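Local coordinates for protein halogenase PltM (Pseudomonas fluorescens, PDB 6BZN) that halogenates phenolic substrates as an FAD-dependent halogenase, with an unusually wide tolerance of both substrate and halide, at residues A[75-80]-A[360-365]; A[221-226]-A[271-276]; A[409-414]-A[512-517]; A[468-473]-A[497-502]. All coordinates share one frame; numbering follows the deposited sequence.

Interaction 1 of 4, residues A[75-80]-A[360-365]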
loop_
_atom_site.group_PDB
_atom_site.type_symbol
_atom_site.label_atom_id
_atom_site.label_comp_id
_atom_site.label_asym_id
_atom_site.label_seq_id
_atom_site.Cartn_x
_atom_site.Cartn_y
_atom_site.Cartn_z
ATOM N N ARG A 75 0.056 -7.517 12.597
ATOM C CA ARG A 75 -0.259 -8.164 13.876
ATOM C C ARG A 75 -0.799 -9.584 13.662
ATOM O O ARG A 75 -0.463 -10.493 14.428
ATOM C CB ARG A 75 -1.241 -7.315 14.703
ATOM C CG ARG A 75 -0.617 -6.055 15.305
ATOM C CD ARG A 75 -1.671 -5.092 15.872
ATOM N NE ARG A 75 -2.241 -5.548 17.142
ATOM C CZ ARG A 75 -3.391 -5.119 17.695
ATOM N NH1 ARG A 75 -4.151 -4.188 17.119
ATOM N NH2 ARG A 75 -3.785 -5.646 18.851
ATOM N N LEU A 76 -1.618 -9.777 12.621
ATOM C CA LEU A 76 -2.109 -11.111 12.275
ATOM C C LEU A 76 -0.956 -12.054 11.877
ATOM O O LEU A 76 -0.898 -13.203 12.333
ATOM C CB LEU A 76 -3.151 -11.049 11.166
ATOM C CG LEU A 76 -4.543 -10.571 11.608
ATOM C CD1 LEU A 76 -5.386 -10.166 10.409
ATOM C CD2 LEU A 76 -5.247 -11.659 12.421
ATOM N N LEU A 77 -0.041 -11.565 11.043
ATOM C CA LEU A 77 1.142 -12.336 10.677
ATOM C C LEU A 77 1.956 -12.741 11.901
ATOM O O LEU A 77 2.354 -13.910 12.039
ATOM C CB LEU A 77 2.028 -11.544 9.708
ATOM C CG LEU A 77 1.548 -11.569 8.264
ATOM C CD1 LEU A 77 2.158 -10.406 7.474
ATOM C CD2 LEU A 77 1.885 -12.909 7.617
ATOM N N SER A 78 2.188 -11.767 12.770
ATOM C CA SER A 78 2.910 -11.970 14.016
ATOM C C SER A 78 2.264 -13.047 14.902
ATOM O O SER A 78 2.947 -13.928 15.408
ATOM C CB SER A 78 2.998 -10.647 14.777
ATOM O OG SER A 78 3.719 -10.792 15.988
ATOM N N LYS A 79 0.949 -12.983 15.045
ATOM C CA LYS A 79 0.234 -13.912 15.923
ATOM C C LYS A 79 0.049 -15.271 15.260
ATOM O O LYS A 79 0.223 -16.304 15.905
ATOM C CB LYS A 79 -1.115 -13.329 16.352
ATOM C CG LYS A 79 -1.641 -13.923 17.656
ATOM C CD LYS A 79 -0.876 -13.360 18.854
ATOM C CE LYS A 79 -1.303 -13.972 20.174
ATOM N NZ LYS A 79 -0.813 -13.138 21.313
ATOM N N ARG A 80 -0.296 -15.270 13.975
ATOM C CA ARG A 80 -0.479 -16.511 13.209
ATOM C C ARG A 80 0.774 -17.388 13.205
ATOM O O ARG A 80 0.653 -18.612 13.216
ATOM C CB ARG A 80 -0.909 -16.192 11.772
ATOM C CG ARG A 80 -0.997 -17.364 10.811
ATOM C CD ARG A 80 -2.063 -18.346 11.257
ATOM N NE ARG A 80 -2.162 -19.474 10.343
ATOM C CZ ARG A 80 -1.334 -20.518 10.320
ATOM N NH1 ARG A 80 -0.317 -20.606 11.166
ATOM N NH2 ARG A 80 -1.548 -21.501 9.441
ATOM N N SER A 360 -1.653 -11.042 1.257
ATOM C CA SER A 360 -1.274 -12.138 0.354
ATOM C C SER A 360 -0.300 -13.102 1.031
ATOM O O SER A 360 -0.403 -14.329 0.876
ATOM C CB SER A 360 -0.695 -11.594 -0.968
ATOM O OG SER A 360 -0.539 -12.654 -1.893
ATOM N N ILE A 361 0.637 -12.563 1.809
ATOM C CA ILE A 361 1.583 -13.417 2.551
ATOM C C ILE A 361 0.818 -14.294 3.545
ATOM O O ILE A 361 1.063 -15.498 3.667
ATOM C CB ILE A 361 2.674 -12.598 3.265
ATOM C CG1 ILE A 361 3.532 -11.864 2.232
ATOM C CG2 ILE A 361 3.555 -13.482 4.152
ATOM C CD1 ILE A 361 4.373 -10.747 2.828
ATOM N N LEU A 362 -0.125 -13.663 4.235
ATOM C CA LEU A 362 -0.937 -14.320 5.234
ATOM C C LEU A 362 -1.781 -15.456 4.652
ATOM O O LEU A 362 -1.941 -16.507 5.284
ATOM C CB LEU A 362 -1.808 -13.259 5.891
ATOM C CG LEU A 362 -2.560 -13.500 7.180
ATOM C CD1 LEU A 362 -1.694 -14.095 8.276
ATOM C CD2 LEU A 362 -3.138 -12.148 7.588
ATOM N N ARG A 363 -2.287 -15.263 3.438
ATOM C CA ARG A 363 -3.032 -16.299 2.741
ATOM C C ARG A 363 -2.134 -17.387 2.149
ATOM O O ARG A 363 -2.494 -18.564 2.196
ATOM C CB ARG A 363 -3.866 -15.688 1.621
ATOM C CG ARG A 363 -5.022 -14.841 2.112
ATOM C CD ARG A 363 -5.645 -14.067 0.975
ATOM N NE ARG A 363 -6.860 -13.341 1.360
ATOM C CZ ARG A 363 -8.099 -13.847 1.367
ATOM N NH1 ARG A 363 -8.341 -15.113 1.043
ATOM N NH2 ARG A 363 -9.123 -13.068 1.706
ATOM N N LEU A 364 -0.998 -16.992 1.580
ATOM C CA LEU A 364 -0.100 -17.928 0.887
ATOM C C LEU A 364 0.663 -18.874 1.826
ATOM O O LEU A 364 0.808 -20.067 1.528
ATOM C CB LEU A 364 0.904 -17.140 0.024
ATOM C CG LEU A 364 1.960 -17.961 -0.724
ATOM C CD1 LEU A 364 1.339 -18.857 -1.782
ATOM C CD2 LEU A 364 3.013 -17.022 -1.318
ATOM N N ALA A 365 1.183 -18.346 2.933
ATOM C CA ALA A 365 2.162 -19.087 3.741
ATOM C C ALA A 365 1.610 -20.419 4.283
ATOM O O ALA A 365 2.290 -21.431 4.172
ATOM C CB ALA A 365 2.743 -18.224 4.858
#
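Leu362 pushes its forked end against helix 75-80, and its two methyls part there: CD2 meets Leu76 CB at 3.7 Å, while CD1 rests on Leu77 CD2 at 3.8 Å. With CG anti to the backbone N (chi1 -166°), the fork is carried across to the facing helix. Leu77 returns the contact through a single methyl, CD2, which touches Ile361 CG2 at 3.9 Å as well, the two side chains crossing at about a right angle. This leucine-isoleucine cluster is buried and wholly apolar, with no hydrogen bond between the segments. Toward Arg80 the packing slackens: Arg80 CB comes only to 4.2 Å from Leu362 CD1, and its guanidinium, on the partly exposed side, pairs with Asp448. The two helical segments run at 27° to each other, their axes 10.1 Å apart. Helix 444-452 closes one flank, with Phe447 touching both Leu76 and Leu362, helix 84-88 packs on Leu77 through Ile86, and Leu435 of helix 410-441 lies against Leu76.

Interaction 2 of 4, residues A[221-226]-A[271-276]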
loop_
_atom_site.group_PDB
_atom_site.type_symbol
_atom_site.label_atom_id
_atom_site.label_comp_id
_atom_site.label_asym_id
_atom_site.label_seq_id
_atom_site.Cartn_x
_atom_site.Cartn_y
_atom_site.Cartn_z
ATOM N N HIS A 221 13.348 12.055 -1.136
ATOM C CA HIS A 221 13.329 12.469 0.244
ATOM C C HIS A 221 14.023 13.822 0.381
ATOM O O HIS A 221 15.044 14.069 -0.261
ATOM C CB HIS A 221 14.049 11.457 1.135
ATOM C CG HIS A 221 13.289 10.192 1.385
ATOM N ND1 HIS A 221 13.830 9.143 2.101
ATOM C CD2 HIS A 221 12.049 9.798 1.023
ATOM C CE1 HIS A 221 12.940 8.171 2.191
ATOM N NE2 HIS A 221 11.846 8.547 1.555
ATOM N N MET A 222 13.470 14.674 1.244
ATOM C CA MET A 222 13.962 16.043 1.417
ATOM C C MET A 222 14.193 16.422 2.859
ATOM O O MET A 222 13.545 15.898 3.782
ATOM C CB MET A 222 12.987 17.050 0.815
ATOM C CG MET A 222 12.710 16.858 -0.668
ATOM S SD MET A 222 11.842 18.308 -1.292
ATOM C CE MET A 222 11.469 17.759 -2.948
ATOM N N LEU A 223 15.103 17.377 3.038
ATOM C CA LEU A 223 15.326 18.042 4.317
ATOM C C LEU A 223 14.634 19.384 4.353
ATOM O O LEU A 223 14.421 20.014 3.316
ATOM C CB LEU A 223 16.809 18.335 4.519
ATOM C CG LEU A 223 17.705 17.128 4.688
ATOM C CD1 LEU A 223 19.143 17.471 4.310
ATOM C CD2 LEU A 223 17.591 16.665 6.132
ATOM N N ASN A 224 14.351 19.837 5.571
ATOM C CA ASN A 224 13.781 21.161 5.826
ATOM C C ASN A 224 12.464 21.433 5.098
ATOM O O ASN A 224 12.223 22.557 4.642
ATOM C CB ASN A 224 14.824 22.262 5.519
ATOM C CG ASN A 224 15.932 22.313 6.554
ATOM O OD1 ASN A 224 15.747 21.879 7.687
ATOM N ND2 ASN A 224 17.089 22.840 6.175
ATOM N N VAL A 225 11.617 20.409 5.004
ATOM C CA VAL A 225 10.278 20.596 4.500
ATOM C C VAL A 225 9.417 21.146 5.635
ATOM O O VAL A 225 9.270 20.499 6.678
ATOM C CB VAL A 225 9.662 19.295 3.961
ATOM C CG1 VAL A 225 8.259 19.556 3.441
ATOM C CG2 VAL A 225 10.532 18.719 2.849
ATOM N N LYS A 226 8.818 22.308 5.416
ATOM C CA LYS A 226 7.935 22.913 6.420
ATOM C C LYS A 226 6.661 22.127 6.668
ATOM O O LYS A 226 6.084 21.576 5.744
ATOM C CB LYS A 226 7.495 24.304 5.990
ATOM C CG LYS A 226 8.451 25.400 6.342
ATOM C CD LYS A 226 7.712 26.734 6.389
ATOM C CE LYS A 226 8.645 27.809 6.901
ATOM N NZ LYS A 226 8.050 29.140 6.660
ATOM N N ASN A 271 14.819 11.058 12.688
ATOM C CA ASN A 271 14.970 11.200 11.248
ATOM C C ASN A 271 14.654 12.640 10.871
ATOM O O ASN A 271 13.693 13.196 11.381
ATOM C CB ASN A 271 14.038 10.221 10.532
ATOM C CG ASN A 271 14.410 10.016 9.077
ATOM O OD1 ASN A 271 14.710 10.963 8.354
ATOM N ND2 ASN A 271 14.369 8.782 8.631
ATOM N N GLN A 272 15.472 13.255 10.017
ATOM C CA GLN A 272 15.260 14.646 9.580
ATOM C C GLN A 272 14.476 14.784 8.276
ATOM O O GLN A 272 14.097 15.892 7.884
ATOM C CB GLN A 272 16.603 15.343 9.394
ATOM C CG GLN A 272 17.440 15.422 10.662
ATOM C CD GLN A 272 18.788 16.063 10.384
ATOM O OE1 GLN A 272 18.846 17.187 9.897
ATOM N NE2 GLN A 272 19.875 15.343 10.660
ATOM N N LEU A 273 14.227 13.670 7.605
ATOM C CA LEU A 273 13.726 13.706 6.251
ATOM C C LEU A 273 12.219 13.697 6.187
ATOM O O LEU A 273 11.526 13.289 7.130
ATOM C CB LEU A 273 14.264 12.510 5.464
ATOM C CG LEU A 273 15.795 12.428 5.358
ATOM C CD1 LEU A 273 16.188 11.066 4.796
ATOM C CD2 LEU A 273 16.324 13.577 4.498
ATOM N N CYS A 274 11.745 14.101 5.022
ATOM C CA CYS A 274 10.368 14.034 4.637
ATOM C C CYS A 274 10.269 13.451 3.229
ATOM O O CYS A 274 10.972 13.871 2.298
ATOM C CB CYS A 274 9.771 15.436 4.707
ATOM S SG CYS A 274 8.022 15.561 4.280
ATOM N N SER A 275 9.387 12.474 3.069
ATOM C CA SER A 275 9.174 11.874 1.762
ATOM C C SER A 275 8.223 12.728 0.948
ATOM O O SER A 275 7.197 13.190 1.466
ATOM C CB SER A 275 8.645 10.453 1.918
ATOM O OG SER A 275 8.437 9.863 0.654
ATOM N N ILE A 276 8.572 12.933 -0.321
ATOM C CA ILE A 276 7.803 13.759 -1.239
ATOM C C ILE A 276 7.642 12.976 -2.543
ATOM O O ILE A 276 8.631 12.510 -3.120
ATOM C CB ILE A 276 8.515 15.107 -1.542
ATOM C CG1 ILE A 276 8.800 15.904 -0.250
ATOM C CG2 ILE A 276 7.703 15.931 -2.536
ATOM C CD1 ILE A 276 7.597 16.370 0.559
HETATM O O HOH W 1 12.102 17.559 6.069
HETATM O O HOH W 2 14.593 18.551 8.020
#
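Met222 and Val225 pack on Cys274 and Ile276 to form the apolar centre. The Met222 and Ile276 side chains cross at about a right angle, Met222 SD lying 4.0 Å from Ile276 CG1, and Val225 CG2 sits 3.8 Å from Cys274 CB. Near the partly exposed end, Leu223 CD2 meets Leu273 CD2 at 3.7 Å. Between the strands, Met222 N to Cys274 O and Cys274 N to Met222 O are both 2.8 Å. Beyond this pair, water 2 links Asn224 N to Gln272 O, while the Asn271 side chain makes an Asx turn by accepting from Leu273 N. On the sheet face shared by His221 and Ser275, the imidazole, set by chi1 -74° with CG beside its own backbone N, brings CD2 to 3.6 Å from Ser275 CB. His221 NE2 and Ser275 OG both bond to Glu64, one to each carboxylate oxygen. A leucine at His221 would probably leave Glu64 OE2 without this partner and lose the edge-to-face contacts with Phe60 and Phe263. Hydrogen-bonded Met222-Cys274 beside non-hydrogen-bonded His221-Ser275 is the alternation of adjacent antiparallel strands, here 215-223 and 273-281 of the mixed sheet; on the His221 face, the Ser275 side chain lies about 4 Å from that of Val62, an FAD-binding residue.

Interaction 3 of 4, residues A[409-414]-A[512-517]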
loop_
_atom_site.group_PDB
_atom_site.type_symbol
_atom_site.label_atom_id
_atom_site.label_comp_id
_atom_site.label_asym_id
_atom_site.label_seq_id
_atom_site.Cartn_x
_atom_site.Cartn_y
_atom_site.Cartn_z
ATOM N N ASP A 409 -12.681 18.690 -8.156
ATOM C CA ASP A 409 -13.486 19.650 -7.389
ATOM C C ASP A 409 -13.478 19.271 -5.910
ATOM O O ASP A 409 -13.616 18.091 -5.570
ATOM C CB ASP A 409 -14.917 19.625 -7.939
ATOM C CG ASP A 409 -15.862 20.515 -7.163
ATOM O OD1 ASP A 409 -15.749 21.743 -7.286
ATOM O OD2 ASP A 409 -16.715 19.981 -6.431
ATOM N N PHE A 410 -13.296 20.246 -5.016
ATOM C CA PHE A 410 -13.215 19.900 -3.607
ATOM C C PHE A 410 -14.501 19.277 -3.072
ATOM O O PHE A 410 -14.445 18.273 -2.375
ATOM C CB PHE A 410 -12.829 21.067 -2.694
ATOM C CG PHE A 410 -12.956 20.696 -1.256
ATOM C CD1 PHE A 410 -12.043 19.814 -0.689
ATOM C CD2 PHE A 410 -14.064 21.097 -0.507
ATOM C CE1 PHE A 410 -12.188 19.389 0.623
ATOM C CE2 PHE A 410 -14.211 20.678 0.809
ATOM C CZ PHE A 410 -13.278 19.826 1.372
ATOM N N HIS A 411 -15.661 19.882 -3.369
ATOM C CA HIS A 411 -16.926 19.338 -2.863
ATOM C C HIS A 411 -17.110 17.884 -3.326
ATOM O O HIS A 411 -17.477 17.010 -2.529
ATOM C CB HIS A 411 -18.130 20.218 -3.258
ATOM C CG HIS A 411 -19.443 19.685 -2.776
ATOM N ND1 HIS A 411 -19.772 19.622 -1.437
ATOM C CD2 HIS A 411 -20.501 19.168 -3.447
ATOM C CE1 HIS A 411 -20.973 19.084 -1.307
ATOM N NE2 HIS A 411 -21.433 18.793 -2.509
ATOM N N LEU A 412 -16.803 17.617 -4.591
ATOM C CA LEU A 412 -16.868 16.259 -5.131
ATOM C C LEU A 412 -15.907 15.339 -4.370
ATOM O O LEU A 412 -16.297 14.237 -3.951
ATOM C CB LEU A 412 -16.572 16.257 -6.635
ATOM C CG LEU A 412 -16.531 14.909 -7.366
ATOM C CD1 LEU A 412 -17.813 14.128 -7.172
ATOM C CD2 LEU A 412 -16.249 15.144 -8.841
ATOM N N TRP A 413 -14.676 15.805 -4.154
ATOM C CA TRP A 413 -13.718 15.026 -3.370
ATOM C C TRP A 413 -14.278 14.727 -1.977
ATOM O O TRP A 413 -14.214 13.596 -1.499
ATOM C CB TRP A 413 -12.346 15.694 -3.248
ATOM C CG TRP A 413 -11.484 14.869 -2.400
ATOM C CD1 TRP A 413 -11.192 15.064 -1.080
ATOM C CD2 TRP A 413 -10.889 13.630 -2.763
ATOM N NE1 TRP A 413 -10.425 14.029 -0.614
ATOM C CE2 TRP A 413 -10.221 13.136 -1.629
ATOM C CE3 TRP A 413 -10.840 12.892 -3.950
ATOM C CZ2 TRP A 413 -9.498 11.938 -1.648
ATOM C CZ3 TRP A 413 -10.126 11.706 -3.973
ATOM C CH2 TRP A 413 -9.467 11.233 -2.825
ATOM N N ASN A 414 -14.827 15.750 -1.329
ATOM C CA ASN A 414 -15.353 15.587 0.024
ATOM C C ASN A 414 -16.412 14.486 0.051
ATOM O O ASN A 414 -16.344 13.583 0.892
ATOM C CB ASN A 414 -15.882 16.946 0.539
ATOM C CG ASN A 414 -16.459 16.879 1.938
ATOM O OD1 ASN A 414 -16.209 15.953 2.704
ATOM N ND2 ASN A 414 -17.261 17.890 2.278
ATOM N N SER A 512 -22.845 10.547 5.679
ATOM C CA SER A 512 -23.649 11.430 4.818
ATOM C C SER A 512 -23.669 12.903 5.256
ATOM O O SER A 512 -24.222 13.746 4.542
ATOM C CB SER A 512 -25.080 10.926 4.716
ATOM O OG SER A 512 -25.730 11.050 5.966
ATOM N N ARG A 513 -23.088 13.218 6.411
ATOM C CA ARG A 513 -22.993 14.614 6.856
ATOM C C ARG A 513 -21.815 15.316 6.218
ATOM O O ARG A 513 -20.718 15.380 6.795
ATOM C CB ARG A 513 -22.920 14.697 8.375
ATOM C CG ARG A 513 -24.150 14.101 9.016
ATOM C CD ARG A 513 -24.427 14.681 10.393
ATOM N NE ARG A 513 -25.844 14.578 10.733
ATOM C CZ ARG A 513 -26.405 15.091 11.828
ATOM N NH1 ARG A 513 -27.711 14.936 12.026
ATOM N NH2 ARG A 513 -25.677 15.754 12.726
ATOM N N ILE A 514 -22.074 15.876 5.038
ATOM C CA ILE A 514 -21.025 16.427 4.168
ATOM C C ILE A 514 -20.352 17.673 4.757
ATOM O O ILE A 514 -19.181 17.944 4.465
ATOM C CB ILE A 514 -21.580 16.713 2.741
ATOM C CG1 ILE A 514 -22.230 15.462 2.137
ATOM C CG2 ILE A 514 -20.496 17.221 1.799
ATOM C CD1 ILE A 514 -21.383 14.203 2.191
ATOM N N SER A 515 -21.071 18.423 5.598
ATOM C CA SER A 515 -20.511 19.618 6.226
ATOM C C SER A 515 -19.450 19.305 7.286
ATOM O O SER A 515 -18.632 20.159 7.620
ATOM C CB SER A 515 -21.632 20.480 6.819
ATOM O OG SER A 515 -22.259 19.798 7.876
ATOM N N ASN A 516 -19.482 18.094 7.834
ATOM C CA ASN A 516 -18.425 17.625 8.718
ATOM C C ASN A 516 -17.269 17.019 7.907
ATOM O O ASN A 516 -17.335 15.868 7.478
ATOM C CB ASN A 516 -18.964 16.590 9.705
ATOM C CG ASN A 516 -17.880 16.038 10.624
ATOM O OD1 ASN A 516 -16.820 16.651 10.807
ATOM N ND2 ASN A 516 -18.131 14.868 11.192
ATOM N N ARG A 517 -16.197 17.786 7.758
ATOM C CA ARG A 517 -15.033 17.382 6.962
ATOM C C ARG A 517 -13.974 16.558 7.705
ATOM O O ARG A 517 -12.972 16.156 7.109
ATOM C CB ARG A 517 -14.408 18.629 6.362
ATOM C CG ARG A 517 -15.336 19.243 5.343
ATOM C CD ARG A 517 -14.816 20.498 4.680
ATOM N NE ARG A 517 -14.777 21.683 5.533
ATOM C CZ ARG A 517 -13.695 22.167 6.156
ATOM N NH1 ARG A 517 -12.521 21.543 6.111
ATOM N NH2 ARG A 517 -13.786 23.292 6.874
#
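Asn414 and Ile514 make the polar link between helix and loop: Asn414 ND2 donates to Ile514 O at 2.9 Å, with an N-H...O angle of 155°. The acceptor lies close to the amide plane, whereas the donor is tilted 21° from the plane of the carbonyl. The same ND2 comes within 3.3 Å of Ile514 CG2, so the isoleucine meets the amide through both its carbonyl and its branch methyl. That methyl also touches His411, 3.7 Å from CE1. On the other flank, Arg517 CD abuts the edge of the Phe410 ring, near its plane, at 3.7 Å from CZ; ring and guanidinium are turned 74° apart.

Outside this shell, Arg418 NH2 bonds both Asn414 OD1 and Asn516 O, gripping the helix amide and the loop together, and Arg517 NH1 donates to Leu126 O. A type I turn from Arg513 to Asn516 presents Ile514 to the helix. At the helix start, Asp409 is the N-cap, its OD2 accepting from Leu412 N. Val127 of the outermost strand 126-131 touches Phe410, Asn414 and Arg517, while helix 488-502 borders the other side, with His496 against Ile514 and Ala492 against His411.

Interaction 4 of 4, residues A[468-473]-A[497-502]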
loop_
_atom_site.group_PDB
_atom_site.type_symbol
_atom_site.label_atom_id
_atom_site.label_comp_id
_atom_site.label_asym_id
_atom_site.label_seq_id
_atom_site.Cartn_x
_atom_site.Cartn_y
_atom_site.Cartn_z
ATOM N N GLU A 468 -20.164 -3.169 -0.664
ATOM C CA GLU A 468 -19.690 -3.427 -2.020
ATOM C C GLU A 468 -20.689 -2.963 -3.077
ATOM O O GLU A 468 -20.301 -2.595 -4.184
ATOM C CB GLU A 468 -19.266 -4.884 -2.177
ATOM C CG GLU A 468 -18.150 -5.310 -1.214
ATOM C CD GLU A 468 -16.888 -4.422 -1.231
ATOM O OE1 GLU A 468 -16.611 -3.756 -2.251
ATOM O OE2 GLU A 468 -16.139 -4.410 -0.219
ATOM N N SER A 469 -21.973 -2.944 -2.714
ATOM C CA SER A 469 -23.007 -2.287 -3.526
ATOM C C SER A 469 -22.760 -0.770 -3.641
ATOM O O SER A 469 -22.835 -0.195 -4.746
ATOM C CB SER A 469 -24.400 -2.561 -2.932
ATOM O OG SER A 469 -25.389 -1.777 -3.584
ATOM N N LEU A 470 -22.472 -0.119 -2.513
ATOM C CA LEU A 470 -22.122 1.303 -2.526
ATOM C C LEU A 470 -20.892 1.566 -3.391
ATOM O O LEU A 470 -20.901 2.480 -4.220
ATOM C CB LEU A 470 -21.901 1.850 -1.109
ATOM C CG LEU A 470 -21.324 3.256 -0.980
ATOM C CD1 LEU A 470 -22.240 4.316 -1.566
ATOM C CD2 LEU A 470 -21.030 3.537 0.488
ATOM N N PHE A 471 -19.845 0.751 -3.209
ATOM C CA PHE A 471 -18.616 0.951 -3.955
ATOM C C PHE A 471 -18.834 0.790 -5.459
ATOM O O PHE A 471 -18.438 1.654 -6.222
ATOM C CB PHE A 471 -17.541 0.003 -3.453
ATOM C CG PHE A 471 -16.212 0.177 -4.132
ATOM C CD1 PHE A 471 -15.363 1.188 -3.749
ATOM C CD2 PHE A 471 -15.817 -0.687 -5.149
ATOM C CE1 PHE A 471 -14.131 1.341 -4.350
ATOM C CE2 PHE A 471 -14.581 -0.537 -5.761
ATOM C CZ PHE A 471 -13.741 0.475 -5.370
ATOM N N ARG A 472 -19.489 -0.294 -5.865
ATOM C CA ARG A 472 -19.774 -0.571 -7.280
ATOM C C ARG A 472 -20.562 0.585 -7.929
ATOM O O ARG A 472 -20.157 1.132 -8.962
ATOM C CB ARG A 472 -20.524 -1.913 -7.390
ATOM C CG ARG A 472 -20.878 -2.395 -8.790
ATOM C CD ARG A 472 -21.638 -3.728 -8.780
ATOM N NE ARG A 472 -22.758 -3.780 -7.820
ATOM C CZ ARG A 472 -23.959 -3.207 -7.983
ATOM N NH1 ARG A 472 -24.264 -2.503 -9.079
ATOM N NH2 ARG A 472 -24.878 -3.336 -7.030
ATOM N N GLN A 473 -21.655 0.989 -7.287
ATOM C CA GLN A 473 -22.499 2.060 -7.825
ATOM C C GLN A 473 -21.813 3.430 -7.830
ATOM O O GLN A 473 -21.954 4.193 -8.786
ATOM C CB GLN A 473 -23.833 2.123 -7.081
ATOM C CG GLN A 473 -24.690 0.887 -7.290
ATOM C CD GLN A 473 -26.017 0.988 -6.555
ATOM O OE1 GLN A 473 -26.240 0.322 -5.544
ATOM N NE2 GLN A 473 -26.884 1.846 -7.039
ATOM N N GLU A 497 -26.475 10.757 -2.398
ATOM C CA GLU A 497 -27.706 9.953 -2.307
ATOM C C GLU A 497 -27.399 8.455 -2.139
ATOM O O GLU A 497 -28.055 7.767 -1.343
ATOM C CB GLU A 497 -28.614 10.222 -3.513
ATOM C CG GLU A 497 -29.160 11.654 -3.580
ATOM C CD GLU A 497 -30.096 12.002 -2.421
ATOM O OE1 GLU A 497 -30.872 11.121 -2.007
ATOM O OE2 GLU A 497 -30.041 13.149 -1.906
ATOM N N LEU A 498 -26.386 7.957 -2.856
ATOM C CA LEU A 498 -25.903 6.586 -2.649
ATOM C C LEU A 498 -25.422 6.347 -1.210
ATOM O O LEU A 498 -25.745 5.319 -0.611
ATOM C CB LEU A 498 -24.784 6.236 -3.655
ATOM C CG LEU A 498 -25.224 6.101 -5.119
ATOM C CD1 LEU A 498 -24.030 5.942 -6.045
ATOM C CD2 LEU A 498 -26.199 4.940 -5.276
ATOM N N ILE A 499 -24.675 7.295 -0.651
ATOM C CA ILE A 499 -24.185 7.155 0.725
ATOM C C ILE A 499 -25.386 7.086 1.698
ATOM O O ILE A 499 -25.443 6.212 2.559
ATOM C CB ILE A 499 -23.194 8.280 1.111
ATOM C CG1 ILE A 499 -21.915 8.186 0.266
ATOM C CG2 ILE A 499 -22.846 8.213 2.595
ATOM C CD1 ILE A 499 -21.042 9.424 0.294
ATOM N N LYS A 500 -26.347 7.989 1.531
ATOM C CA LYS A 500 -27.566 7.988 2.349
ATOM C C LYS A 500 -28.340 6.672 2.267
ATOM O O LYS A 500 -28.782 6.150 3.278
ATOM C CB LYS A 500 -28.448 9.185 1.967
ATOM C CG LYS A 500 -27.897 10.479 2.537
ATOM C CD LYS A 500 -28.207 11.710 1.711
ATOM C CE LYS A 500 -29.662 12.086 1.762
ATOM N NZ LYS A 500 -29.859 13.390 1.063
ATOM N N GLU A 501 -28.463 6.140 1.059
ATOM C CA GLU A 501 -29.123 4.861 0.811
ATOM C C GLU A 501 -28.480 3.683 1.565
ATOM O O GLU A 501 -29.186 2.819 2.078
ATOM C CB GLU A 501 -29.128 4.581 -0.696
ATOM C CG GLU A 501 -29.876 3.323 -1.113
ATOM C CD GLU A 501 -29.662 2.954 -2.565
ATOM O OE1 GLU A 501 -30.012 1.813 -2.915
ATOM O OE2 GLU A 501 -29.142 3.783 -3.350
ATOM N N HIS A 502 -27.150 3.659 1.625
ATOM C CA HIS A 502 -26.410 2.524 2.191
ATOM C C HIS A 502 -25.990 2.695 3.639
ATOM O O HIS A 502 -25.556 1.740 4.272
ATOM C CB HIS A 502 -25.174 2.252 1.328
ATOM C CG HIS A 502 -25.515 1.707 -0.020
ATOM N ND1 HIS A 502 -25.876 2.508 -1.077
ATOM C CD2 HIS A 502 -25.576 0.435 -0.473
ATOM C CE1 HIS A 502 -26.127 1.753 -2.133
ATOM N NE2 HIS A 502 -25.956 0.489 -1.790
HETATM O O HOH W 3 -29.056 2.882 -5.979
HETATM O O HOH W 4 -28.850 -0.202 -4.438
#
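Helical segments 468-473 and 497-502 run antiparallel at 169°, their axes 9.9 Å apart, with Leu470 and His502 nearest in the backbone. The imidazole of His502 is held at both nitrogens. ND1 donates to Leu498 O, one turn back, at 2.9 Å with the oxygen almost in the ring plane, and NE2 shares a 2.9 Å hydrogen bond with Ser469 OG at the ring edge. Leu470 CB lies over a face, 3.9 Å from the ring centroid and 16° off its normal, a CH-pi contact; chi1 171° places CG anti to the backbone N and lets CD1 continue to Leu498 CB at 3.8 Å. An alanine at His502 would probably leave Ser469 without its cross-helix partner and open a gap beside Leu470.

Gln473 closes the other end, its NE2 resting 3.6 Å from Leu498 CD2 and its amide plane steeply inclined to the imidazole. Water 3 joins Gln473 NE2 to Glu501 OE2, and water 4 joins Gln473 OE1 to Glu501 OE1, bridging the helices at their polar margin. On the inner side, helix 410-441 meets both partners, through Ser422 at Leu470 and through Val415 and Arg418 at Ile499, while helix 383-406 packs against Phe471.

Interactions 3 and 4 are direct neighbours, their centres 16 Å apart: Ser512 CB touches Lys500 CG at 3.6 Å, so the loop after helix 488-502 packs back on that helix before reaching helix 410-441. Both lie away from the known FAD-binding residues; the flavin itself is absent from this model. Interactions 1 and 2, with centres 32 Å apart, approach these residues from different parts of the fold. In interaction 1 the Ile361 side chain is about 4 Å from that of Ala34, near a glycine-rich turn consistent with a Rossmann-type dinucleotide-binding motif; in interaction 2 the His221 side chain is about 7 Å from that of Arg140. Interactions 1 and 3 lie on opposite sides of the chain's centre, yet helix 410-441, which supplies one side of interaction 3, also flanks interaction 1.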